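Local coordinates for putative L-alanine-DL-glutamate epimerase (Burkholderia xenovorans, PDB 3GO2), which probably acts as a magnesium-dependent racemase or epimerase of the mandelate racemase/muconate lactonizing enzyme family, at residues Glu51-Arg56 with Glu86-Ile91; Ala98-Lys101 with Pro106-Glu109; Pro139-Leu144 with Lys148-Glu153; Leu324-Asn329 with Arg340-Asp345. All coordinates share one frame; numbering follows the deposited sequence.

Interaction 1: residues Glu51-Arg56 with Glu86-Ile91; sequences EQLGKR and EGIGAI
Leu53 and Ile88 meet at an oblique angle, with CD1 of the leucine pressed against CG1 of the isoleucine. At 3.4 Å between Leu53 CD1 and Ile88 CG1, this is tighter than a usual van der Waals contact. Leu53 gets there because its CG lies beside the backbone N, with CD1 anti to CA (chi2 176°), which carries that methyl out to Ile88. What it strikes is the gamma methylene of Ile88, against the flank of that side chain.

Ile91, about one turn on, points its CB at segment 51-56. Its delta methyl reaches the root of the leucine, with Ile91 CD1 3.7 Å from Leu53 CB. The same methyl lies against the backbone of the next residue, Ile91 CD1 being 3.9 Å from Gly54 N, and that glycine has no side chain to stand beside it. Leu53 is therefore touched at its base by one isoleucine and at its end by the other, and the contact is purely apolar.

The short helical segments cross at -48°, with their axes 9.9 Å apart. Around them, Ile50 and Leu57 also pack on Ile91, while Phe68 of helix 65-76 covers Ile91 and Phe69 covers Ile88. At the margin, Gln52 packs on Pro44 of a second subunit, and Glu86 on Ala79 of that subunit. Such helix-on-helix packing of branched aliphatic residues is part of the apolar core of the N-terminal capping domain found in enolase-superfamily enzymes.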
loop_
_atom_site.group_PDB
_atom_site.type_symbol
_atom_site.label_atom_id
_atom_site.label_comp_id
_atom_site.label_asym_id
_atom_site.label_seq_id
_atom_site.Cartn_x
_atom_site.Cartn_y
_atom_site.Cartn_z
ATOM N N GLU A 51 -40.923 16.081 4.805
ATOM C CA GLU A 51 -42.274 16.253 4.245
ATOM C C GLU A 51 -42.502 15.442 2.978
ATOM O O GLU A 51 -43.582 14.894 2.789
ATOM C CB GLU A 51 -42.577 17.744 4.011
ATOM C CG GLU A 51 -42.850 18.517 5.314
ATOM C CD GLU A 51 -44.151 18.088 6.047
ATOM O OE1 GLU A 51 -45.093 17.606 5.393
ATOM O OE2 GLU A 51 -44.248 18.248 7.281
ATOM N N GLN A 52 -41.497 15.359 2.110
ATOM C CA GLN A 52 -41.593 14.540 0.879
ATOM C C GLN A 52 -41.550 13.054 1.190
ATOM O O GLN A 52 -42.375 12.274 0.715
ATOM C CB GLN A 52 -40.444 14.875 -0.074
ATOM C CG GLN A 52 -40.614 16.188 -0.716
ATOM C CD GLN A 52 -41.823 16.177 -1.618
ATOM O OE1 GLN A 52 -41.808 15.520 -2.647
ATOM N NE2 GLN A 52 -42.890 16.855 -1.207
ATOM N N LEU A 53 -40.567 12.638 1.977
ATOM C CA LEU A 53 -40.432 11.224 2.319
ATOM C C LEU A 53 -41.591 10.671 3.139
ATOM O O LEU A 53 -41.998 9.513 2.952
ATOM C CB LEU A 53 -39.106 10.967 3.050
ATOM C CG LEU A 53 -37.896 11.041 2.132
ATOM C CD1 LEU A 53 -36.611 10.884 2.940
ATOM C CD2 LEU A 53 -37.977 9.958 1.034
ATOM N N GLY A 54 -42.138 11.484 4.042
ATOM C CA GLY A 54 -43.260 11.058 4.862
ATOM C C GLY A 54 -44.494 10.733 4.043
ATOM O O GLY A 54 -45.269 9.849 4.398
ATOM N N LYS A 55 -44.675 11.436 2.937
ATOM C CA LYS A 55 -45.791 11.136 2.022
ATOM C C LYS A 55 -45.718 9.735 1.463
ATOM O O LYS A 55 -46.752 9.123 1.189
ATOM C CB LYS A 55 -45.828 12.137 0.868
ATOM C CG LYS A 55 -46.128 13.516 1.305
ATOM C CD LYS A 55 -46.058 14.482 0.138
ATOM C CE LYS A 55 -46.553 15.840 0.550
ATOM N NZ LYS A 55 -47.382 16.454 -0.540
ATOM N N ARG A 56 -44.503 9.232 1.266
ATOM C CA ARG A 56 -44.305 7.893 0.719
ATOM C C ARG A 56 -44.538 6.812 1.779
ATOM O O ARG A 56 -44.872 5.665 1.470
ATOM C CB ARG A 56 -42.888 7.758 0.146
ATOM C CG ARG A 56 -42.469 8.877 -0.786
ATOM C CD ARG A 56 -43.171 8.772 -2.112
ATOM N NE ARG A 56 -42.946 7.450 -2.692
ATOM C CZ ARG A 56 -42.201 7.201 -3.770
ATOM N NH1 ARG A 56 -41.603 8.195 -4.436
ATOM N NH2 ARG A 56 -42.067 5.948 -4.196
ATOM N N GLU A 86 -30.305 13.185 6.967
ATOM C CA GLU A 86 -30.881 13.661 8.233
ATOM C C GLU A 86 -32.401 13.501 8.234
ATOM O O GLU A 86 -32.992 13.130 9.245
ATOM C CB GLU A 86 -30.552 15.121 8.510
ATOM C CG GLU A 86 -29.107 15.393 8.805
ATOM C CD GLU A 86 -28.853 16.825 9.116
ATOM O OE1 GLU A 86 -29.579 17.405 9.969
ATOM O OE2 GLU A 86 -27.914 17.426 8.501
ATOM N N GLY A 87 -33.050 13.734 7.099
ATOM C CA GLY A 87 -34.499 13.563 7.057
ATOM C C GLY A 87 -34.881 12.112 7.242
ATOM O O GLY A 87 -35.832 11.784 7.964
ATOM N N ILE A 88 -34.132 11.227 6.582
ATOM C CA ILE A 88 -34.364 9.797 6.687
ATOM C C ILE A 88 -34.169 9.328 8.149
ATOM O O ILE A 88 -34.980 8.564 8.680
ATOM C CB ILE A 88 -33.422 9.043 5.725
ATOM C CG1 ILE A 88 -33.841 9.334 4.281
ATOM C CG2 ILE A 88 -33.448 7.541 6.017
ATOM C CD1 ILE A 88 -32.871 8.756 3.240
ATOM N N GLY A 89 -33.110 9.830 8.789
ATOM C CA GLY A 89 -32.803 9.483 10.190
ATOM C C GLY A 89 -33.886 9.909 11.147
ATOM O O GLY A 89 -34.240 9.195 12.088
ATOM N N ALA A 90 -34.418 11.105 10.924
ATOM C CA ALA A 90 -35.495 11.626 11.774
ATOM C C ALA A 90 -36.759 10.770 11.667
ATOM O O ALA A 90 -37.466 10.483 12.678
ATOM C CB ALA A 90 -35.797 13.071 11.391
ATOM N N ILE A 91 -37.074 10.357 10.443
ATOM C CA ILE A 91 -38.226 9.479 10.251
ATOM C C ILE A 91 -37.975 8.116 10.897
ATOM O O ILE A 91 -38.854 7.574 11.544
ATOM C CB ILE A 91 -38.613 9.355 8.788
ATOM C CG1 ILE A 91 -39.073 10.721 8.269
ATOM C CG2 ILE A 91 -39.693 8.262 8.600
ATOM C CD1 ILE A 91 -39.367 10.733 6.728
#

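Interaction 2: residues Ala98-Lys101 with Pro106-Glu109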
loop_
_atom_site.group_PDB
_atom_site.type_symbol
_atom_site.label_atom_id
_atom_site.label_comp_id
_atom_site.label_asym_id
_atom_site.label_seq_id
_atom_site.Cartn_x
_atom_site.Cartn_y
_atom_site.Cartn_z
ATOM N N ALA A 98 -42.537 4.598 17.614
ATOM C CA ALA A 98 -43.885 4.057 17.388
ATOM C C ALA A 98 -43.911 2.528 17.505
ATOM O O ALA A 98 -44.841 1.940 18.069
ATOM C CB ALA A 98 -44.430 4.521 16.041
ATOM N N LYS A 99 -42.880 1.882 16.984
ATOM C CA LYS A 99 -42.764 0.445 17.075
ATOM C C LYS A 99 -42.593 -0.020 18.516
ATOM O O LYS A 99 -43.270 -0.956 18.950
ATOM C CB LYS A 99 -41.607 -0.049 16.228
ATOM C CG LYS A 99 -41.465 -1.567 16.225
ATOM C CD LYS A 99 -40.496 -2.046 15.147
ATOM C CE LYS A 99 -40.495 -3.549 14.982
ATOM N NZ LYS A 99 -39.717 -4.104 13.803
ATOM N N ALA A 100 -41.696 0.624 19.252
ATOM C CA ALA A 100 -41.493 0.287 20.643
ATOM C C ALA A 100 -42.779 0.510 21.448
ATOM O O ALA A 100 -43.151 -0.333 22.246
ATOM C CB ALA A 100 -40.338 1.102 21.245
ATOM N N LYS A 101 -43.470 1.621 21.215
ATOM C CA LYS A 101 -44.749 1.870 21.915
ATOM C C LYS A 101 -45.787 0.804 21.563
ATOM O O LYS A 101 -46.582 0.346 22.435
ATOM C CB LYS A 101 -45.252 3.284 21.605
ATOM C CG LYS A 101 -44.496 4.357 22.402
ATOM C CD LYS A 101 -44.726 5.746 21.814
ATOM C CE LYS A 101 -44.155 6.800 22.687
ATOM N NZ LYS A 101 -44.236 8.177 22.064
ATOM N N PRO A 106 -39.439 -0.047 26.112
ATOM C CA PRO A 106 -38.529 1.070 25.827
ATOM C C PRO A 106 -37.780 0.806 24.542
ATOM O O PRO A 106 -37.577 -0.334 24.167
ATOM C CB PRO A 106 -37.527 1.041 26.989
ATOM C CG PRO A 106 -38.074 0.067 27.960
ATOM C CD PRO A 106 -39.006 -0.829 27.287
ATOM N N CYS A 107 -37.307 1.848 23.885
ATOM C CA CYS A 107 -36.649 1.632 22.592
ATOM C C CYS A 107 -35.408 0.745 22.665
ATOM O O CYS A 107 -35.146 -0.001 21.717
ATOM C CB CYS A 107 -36.317 2.944 21.920
ATOM S SG CYS A 107 -37.751 3.629 21.025
ATOM N N TYR A 108 -34.653 0.773 23.772
ATOM C CA TYR A 108 -33.486 -0.125 23.857
ATOM C C TYR A 108 -33.837 -1.613 23.731
ATOM O O TYR A 108 -32.990 -2.424 23.388
ATOM C CB TYR A 108 -32.650 0.153 25.107
ATOM C CG TYR A 108 -33.349 -0.064 26.443
ATOM C CD1 TYR A 108 -33.700 -1.325 26.892
ATOM C CD2 TYR A 108 -33.595 1.015 27.293
ATOM C CE1 TYR A 108 -34.314 -1.493 28.131
ATOM C CE2 TYR A 108 -34.196 0.856 28.518
ATOM C CZ TYR A 108 -34.543 -0.387 28.946
ATOM O OH TYR A 108 -35.144 -0.523 30.184
ATOM N N GLU A 109 -35.093 -1.985 23.991
ATOM C CA GLU A 109 -35.559 -3.363 23.820
ATOM C C GLU A 109 -35.573 -3.780 22.342
ATOM O O GLU A 109 -35.591 -4.961 22.034
ATOM C CB GLU A 109 -36.962 -3.522 24.422
ATOM C CG GLU A 109 -37.255 -4.901 24.971
ATOM C CD GLU A 109 -36.301 -5.265 26.085
ATOM O OE1 GLU A 109 -35.138 -5.612 25.775
ATOM O OE2 GLU A 109 -36.703 -5.164 27.274
#
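The methyl of Ala100 meets the sulfur of Cys107 where helix 82-103, the long helix of the enolase-type N-terminal domain, gives way to the connection leading to strand 118-123. The chain turns back here, and the CA atoms of Ala100 and Cys107 come within 5.4 Å of each other.

The contact itself is apolar and small. The CB of Ala100 points at the returning chain, with Ala100 CB 3.6 Å from Cys107 SG. The thiol is brought there by a first torsion of -83°, which sets SG beside the backbone N of its own residue. The methyl also lies over the backbone next to it, Ala100 CB being 4.0 Å from Cys107 CA. The carbonyl carbon before the cysteine is a little further off, with Ala100 CB 4.2 Å from Pro106 C. Trp375 packs on Cys107 as well, and Gly374 is tied to it by backbone hydrogen bonding.

A backbone bond shapes the returning segment: Glu109 N donates to Pro106 O at 3.0 Å, closing a turn over residues 106-109.

Charged groups lie around the apolar centre. Lys101 NZ forms salt bridges with Asp97 and Asp378. Lys99 NZ is bonded to the carbonyl of Met63, and its pairing with Glu109 of a third subunit is doubtful, because Glu109 is modelled in two conformers.

Within 106-109, Pro106 CB packs over one face of the Tyr108 ring, 3.7 Å above its plane and displaced toward the rim.

Interaction 3: residues Pro139-Leu144 with Lys148-Glu153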
loop_
_atom_site.group_PDB
_atom_site.type_symbol
_atom_site.label_atom_id
_atom_site.label_comp_id
_atom_site.label_asym_id
_atom_site.label_seq_id
_atom_site.Cartn_x
_atom_site.Cartn_y
_atom_site.Cartn_z
ATOM N N PRO A 139 -25.346 31.457 34.887
ATOM C CA PRO A 139 -24.946 32.861 34.825
ATOM C C PRO A 139 -24.001 33.118 33.662
ATOM O O PRO A 139 -23.193 32.235 33.343
ATOM C CB PRO A 139 -24.200 33.070 36.143
ATOM C CG PRO A 139 -23.708 31.741 36.505
ATOM C CD PRO A 139 -24.719 30.763 36.017
ATOM N N PRO A 140 -24.078 34.321 33.050
ATOM C CA PRO A 140 -23.199 34.681 31.942
ATOM C C PRO A 140 -21.744 34.522 32.341
ATOM O O PRO A 140 -21.387 34.784 33.490
ATOM C CB PRO A 140 -23.517 36.160 31.680
ATOM C CG PRO A 140 -24.903 36.364 32.258
ATOM C CD PRO A 140 -24.946 35.449 33.453
ATOM N N VAL A 141 -20.923 34.065 31.396
ATOM C CA VAL A 141 -19.482 33.995 31.575
ATOM C C VAL A 141 -18.853 35.010 30.616
ATOM O O VAL A 141 -19.127 34.980 29.412
ATOM C CB VAL A 141 -18.960 32.572 31.322
ATOM C CG1 VAL A 141 -17.438 32.553 31.248
ATOM C CG2 VAL A 141 -19.484 31.618 32.426
ATOM N N THR A 142 -18.056 35.932 31.163
ATOM C CA THR A 142 -17.477 37.043 30.400
ATOM C C THR A 142 -15.972 37.194 30.595
ATOM O O THR A 142 -15.364 38.081 29.994
ATOM C CB THR A 142 -18.129 38.389 30.803
ATOM O OG1 THR A 142 -17.858 38.608 32.187
ATOM C CG2 THR A 142 -19.623 38.370 30.577
ATOM N N ASP A 143 -15.353 36.341 31.409
ATOM C CA ASP A 143 -13.919 36.424 31.665
ATOM C C ASP A 143 -13.343 35.113 32.188
ATOM O O ASP A 143 -14.059 34.134 32.407
ATOM C CB ASP A 143 -13.595 37.594 32.643
ATOM C CG ASP A 143 -14.295 37.469 33.981
ATOM O OD1 ASP A 143 -14.737 36.372 34.374
ATOM O OD2 ASP A 143 -14.394 38.508 34.672
ATOM N N LEU A 144 -12.033 35.094 32.409
ATOM C CA LEU A 144 -11.372 33.861 32.822
ATOM C C LEU A 144 -11.825 33.400 34.201
ATOM O O LEU A 144 -11.898 32.210 34.470
ATOM C CB LEU A 144 -9.842 33.998 32.758
ATOM C CG LEU A 144 -9.190 34.015 31.371
ATOM C CD1 LEU A 144 -7.720 34.465 31.473
ATOM C CD2 LEU A 144 -9.276 32.637 30.719
ATOM N N LYS A 148 -13.327 29.641 35.185
ATOM C CA LYS A 148 -12.917 28.867 36.340
ATOM C C LYS A 148 -14.128 28.474 37.181
ATOM O O LYS A 148 -14.280 27.324 37.561
ATOM C CB LYS A 148 -11.920 29.647 37.196
ATOM C CG LYS A 148 -11.465 28.895 38.421
ATOM C CD LYS A 148 -10.482 29.713 39.211
ATOM C CE LYS A 148 -10.100 29.031 40.528
ATOM N NZ LYS A 148 -8.866 29.627 41.123
ATOM N N ARG A 149 -14.993 29.435 37.467
ATOM C CA ARG A 149 -16.152 29.155 38.313
ATOM C C ARG A 149 -17.098 28.144 37.712
ATOM O O ARG A 149 -17.709 27.393 38.439
ATOM C CB ARG A 149 -16.914 30.427 38.618
ATOM C CG ARG A 149 -16.175 31.330 39.580
ATOM C CD ARG A 149 -17.108 32.424 40.082
ATOM N NE ARG A 149 -17.754 33.195 39.016
ATOM C CZ ARG A 149 -17.285 34.321 38.500
ATOM N NH1 ARG A 149 -17.964 34.938 37.537
ATOM N NH2 ARG A 149 -16.141 34.845 38.933
ATOM N N THR A 150 -17.223 28.153 36.382
ATOM C CA THR A 150 -18.080 27.183 35.707
ATOM C C THR A 150 -17.547 25.760 35.887
ATOM O O THR A 150 -18.322 24.833 36.126
ATOM C CB THR A 150 -18.241 27.507 34.212
ATOM O OG1 THR A 150 -18.687 28.852 34.033
ATOM C CG2 THR A 150 -19.246 26.592 33.572
ATOM N N ALA A 151 -16.228 25.576 35.761
ATOM C CA ALA A 151 -15.615 24.270 35.999
ATOM C C ALA A 151 -15.775 23.854 37.460
ATOM O O ALA A 151 -16.036 22.690 37.741
ATOM C CB ALA A 151 -14.156 24.283 35.617
ATOM N N GLU A 152 -15.627 24.801 38.385
ATOM C CA GLU A 152 -15.914 24.511 39.819
ATOM C C GLU A 152 -17.350 24.024 40.038
ATOM O O GLU A 152 -17.592 23.125 40.841
ATOM C CB GLU A 152 -15.655 25.738 40.696
ATOM C CG GLU A 152 -14.188 26.191 40.751
ATOM C CD GLU A 152 -13.946 27.469 41.570
ATOM O OE1 GLU A 152 -14.845 28.346 41.664
ATOM O OE2 GLU A 152 -12.812 27.584 42.088
ATOM N N GLU A 153 -18.306 24.654 39.370
ATOM C CA GLU A 153 -19.700 24.248 39.469
ATOM C C GLU A 153 -19.896 22.810 38.942
ATOM O O GLU A 153 -20.585 21.993 39.561
ATOM C CB GLU A 153 -20.610 25.254 38.750
ATOM C CG GLU A 153 -22.046 24.863 38.776
ATOM C CD GLU A 153 -22.944 25.813 38.053
ATOM O OE1 GLU A 153 -22.645 27.025 37.959
ATOM O OE2 GLU A 153 -23.985 25.319 37.603
HETATM O O HOH W 1 -16.052 36.715 37.034
#
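Val141 and Thr150 join the loop 139-144 to the helix it runs into, helix 144-156, which lies on the outside of the modified TIM barrel. The loop begins at Pro139, preceded by a cis peptide bond, and Pro139 packs on Arg130 of helix 128-132. Two residues on, Val141 turns a methyl inward: CG2 lies beside its backbone N, and the two side chains meet at a slant with Val141 CG2 3.3 Å from Thr150 OG1. That hydroxyl is bonded to the carbonyl of Gly146 one turn back, so the valine covers a polar atom that already has a partner.

Further on, Asp143 is the N-cap residue, its OD1 accepting from the backbone N of Gly146. The same oxygen takes a hydrogen bond from a water, 3.0 Å from Asp143 OD1, and that water in turn accepts from Arg149 NH1 at 2.7 Å, in the plane of the guanidinium. Asp143 OD1 and Arg149 NH1 stay 4.7 Å apart, opposite charges bridged by water.

Leu144 opens the helix, packing on His169 and Ala205. Its carbonyl receives the first-turn bond, Lys148 N to Leu144 O at 3.0 Å with an N-H...O angle of 165°.

Interaction 4: residues Leu324-Asn329 with Arg340-Asp345; sequences LCTMIN and RIMETD
Met342 drives its methyl end into the side of the helical segment 324-329, between Thr326 and Asn329. Its CE lies 3.4 Å from the carbonyl oxygen Thr326 O. On the asparagine side, Met342 CE is 3.7 Å from Asn329 CB. A third neighbour is the threonine's own methyl, with Met342 CE 3.9 Å from Thr326 CG2. The sulfur follows behind, Met342 SD being 3.9 Å from Asn329 O. The methionine can reach this far because it is fully stretched, CG anti to the backbone N (chi1 176°) and the chain extended beyond; it meets the Thr326 side chain at about a right angle.

Two residues along, Thr344 approaches Thr326 at a slant. The hydroxyls, Thr326 OG1 and Thr344 OG1, stand 3.8 Å apart, and each is engaged elsewhere: Thr326 with Asn319 ND2 and Thr344 with Tyr362 OH.

Asn319 is the second-shell residue that orders this face. Its ND2 is bonded to Thr326 OG1, its OD1 to Asn329 ND2, and its backbone N to Glu343 OE1 on the strand. The other end of the Asn329 amide, OD1, is held by Thr293. Beyond Thr344, Asp345 OD1 is bonded to ND1 of His125, a residue that binds 2-oxoglutarate and fumarate.

Helix segment 324-329 and strand 342-344 run antiparallel, at 172° with axes 9.7 Å apart, as in the return from helix to strand of a beta-alpha-beta unit. That unit is 314-317, 323-335 and 342-344 of the barrel; Pro317 packs on Met342, Ile294 of helix 293-296 on Asn329, and strand 118-123 pairs in parallel with 342-344.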
loop_
_atom_site.group_PDB
_atom_site.type_symbol
_atom_site.label_atom_id
_atom_site.label_comp_id
_atom_site.label_asym_id
_atom_site.label_seq_id
_atom_site.Cartn_x
_atom_site.Cartn_y
_atom_site.Cartn_z
ATOM N N LEU A 324 -35.738 15.330 24.095
ATOM C CA LEU A 324 -36.046 14.127 23.315
ATOM C C LEU A 324 -34.779 13.554 22.658
ATOM O O LEU A 324 -34.581 12.335 22.656
ATOM C CB LEU A 324 -37.158 14.370 22.307
ATOM C CG LEU A 324 -37.519 13.204 21.391
ATOM C CD1 LEU A 324 -37.783 11.923 22.182
ATOM C CD2 LEU A 324 -38.735 13.546 20.532
ATOM N N CYS A 325 -33.918 14.411 22.133
ATOM C CA CYS A 325 -32.631 13.930 21.607
ATOM C C CYS A 325 -31.823 13.225 22.683
ATOM O O CYS A 325 -31.177 12.212 22.405
ATOM C CB CYS A 325 -31.812 15.051 21.001
ATOM S SG CYS A 325 -32.491 15.639 19.428
ATOM N N THR A 326 -31.847 13.746 23.907
ATOM C CA THR A 326 -31.116 13.093 24.992
ATOM C C THR A 326 -31.666 11.707 25.250
ATOM O O THR A 326 -30.891 10.741 25.441
ATOM C CB THR A 326 -31.155 13.937 26.292
ATOM O OG1 THR A 326 -30.477 15.174 26.067
ATOM C CG2 THR A 326 -30.462 13.203 27.445
ATOM N N MET A 327 -32.997 11.577 25.235
ATOM C CA MET A 327 -33.612 10.268 25.493
ATOM C C MET A 327 -33.374 9.310 24.306
ATOM O O MET A 327 -33.154 8.128 24.503
ATOM C CB MET A 327 -35.085 10.422 25.847
ATOM C CG MET A 327 -35.320 11.208 27.103
ATOM S SD MET A 327 -34.481 10.568 28.607
ATOM C CE MET A 327 -35.792 10.923 29.851
ATOM N N ILE A 328 -33.351 9.829 23.089
ATOM C CA ILE A 328 -33.020 8.989 21.928
ATOM C C ILE A 328 -31.628 8.387 22.115
ATOM O O ILE A 328 -31.418 7.163 22.015
ATOM C CB ILE A 328 -33.116 9.819 20.623
ATOM C CG1 ILE A 328 -34.576 10.128 20.334
ATOM C CG2 ILE A 328 -32.546 9.072 19.394
ATOM C CD1 ILE A 328 -34.778 11.161 19.220
ATOM N N ASN A 329 -30.688 9.273 22.413
ATOM C CA ASN A 329 -29.297 8.892 22.620
ATOM C C ASN A 329 -29.107 7.996 23.838
ATOM O O ASN A 329 -28.249 7.103 23.831
ATOM C CB ASN A 329 -28.434 10.142 22.692
ATOM C CG ASN A 329 -28.151 10.725 21.330
ATOM O OD1 ASN A 329 -27.688 10.013 20.430
ATOM N ND2 ASN A 329 -28.452 12.006 21.147
ATOM N N ARG A 340 -17.907 4.969 24.663
ATOM C CA ARG A 340 -16.870 5.766 25.316
ATOM C C ARG A 340 -17.401 6.584 26.491
ATOM O O ARG A 340 -16.823 6.566 27.604
ATOM C CB ARG A 340 -16.195 6.750 24.321
ATOM C CG ARG A 340 -15.057 7.555 24.978
ATOM C CD ARG A 340 -13.942 6.627 25.380
ATOM N NE ARG A 340 -12.878 7.236 26.159
ATOM C CZ ARG A 340 -12.844 7.302 27.492
ATOM N NH1 ARG A 340 -13.867 6.881 28.230
ATOM N NH2 ARG A 340 -11.793 7.829 28.090
ATOM N N ILE A 341 -18.469 7.322 26.205
ATOM C CA ILE A 341 -19.076 8.335 27.087
ATOM C C ILE A 341 -20.254 8.923 26.307
ATOM O O ILE A 341 -20.338 8.709 25.098
ATOM C CB ILE A 341 -18.069 9.444 27.446
ATOM C CG1 ILE A 341 -18.567 10.303 28.598
ATOM C CG2 ILE A 341 -17.750 10.339 26.246
ATOM C CD1 ILE A 341 -17.426 11.098 29.263
ATOM N N MET A 342 -21.162 9.649 26.975
ATOM C CA MET A 342 -22.281 10.327 26.293
ATOM C C MET A 342 -22.262 11.838 26.547
ATOM O O MET A 342 -22.155 12.305 27.675
ATOM C CB MET A 342 -23.662 9.752 26.681
ATOM C CG MET A 342 -24.880 10.505 26.059
ATOM S SD MET A 342 -26.407 9.524 26.239
ATOM C CE MET A 342 -27.581 10.932 26.215
ATOM N N GLU A 343 -22.342 12.597 25.468
ATOM C CA GLU A 343 -22.485 14.040 25.541
ATOM C C GLU A 343 -23.845 14.452 26.068
ATOM O O GLU A 343 -24.838 13.877 25.704
ATOM C CB GLU A 343 -22.353 14.620 24.117
ATOM C CG GLU A 343 -22.371 16.148 24.081
ATOM C CD GLU A 343 -22.193 16.712 22.688
ATOM O OE1 GLU A 343 -22.442 15.975 21.702
ATOM O OE2 GLU A 343 -21.801 17.898 22.592
ATOM N N THR A 344 -23.899 15.505 26.875
ATOM C CA THR A 344 -25.191 16.142 27.143
ATOM C C THR A 344 -24.946 17.597 27.526
ATOM O O THR A 344 -23.889 17.919 28.054
ATOM C CB THR A 344 -25.986 15.387 28.242
ATOM O OG1 THR A 344 -27.357 15.752 28.175
ATOM C CG2 THR A 344 -25.434 15.684 29.638
ATOM N N ASP A 345 -25.916 18.457 27.261
ATOM C CA ASP A 345 -25.850 19.854 27.724
ATOM C C ASP A 345 -26.574 19.909 29.047
ATOM O O ASP A 345 -27.741 19.499 29.167
ATOM C CB ASP A 345 -26.505 20.800 26.712
ATOM C CG ASP A 345 -25.653 21.012 25.468
ATOM O OD1 ASP A 345 -24.406 20.933 25.556
ATOM O OD2 ASP A 345 -26.227 21.309 24.396
#

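In the fold
Interactions 1 and 2 share helix 82-103, packing its earlier and later parts in the N-terminal domain; their centres are 19 Å apart. Interactions 3 and 4 belong to the barrel, with centres 23 Å apart. Interaction 4 is the most central, with nearest atoms about 7 Å from interaction 1 and about 6 Å from interaction 2. None of the four touches another. Thr150 and Thr344 each lie about 9 Å, side chain to side chain, from His125, which binds 2-oxoglutarate in a structure of this protein; neither contact reaches the site itself. The side chains of Ile88 and of Asn329 each lie about 12 Å from a bound magnesium ion, not necessarily the same one.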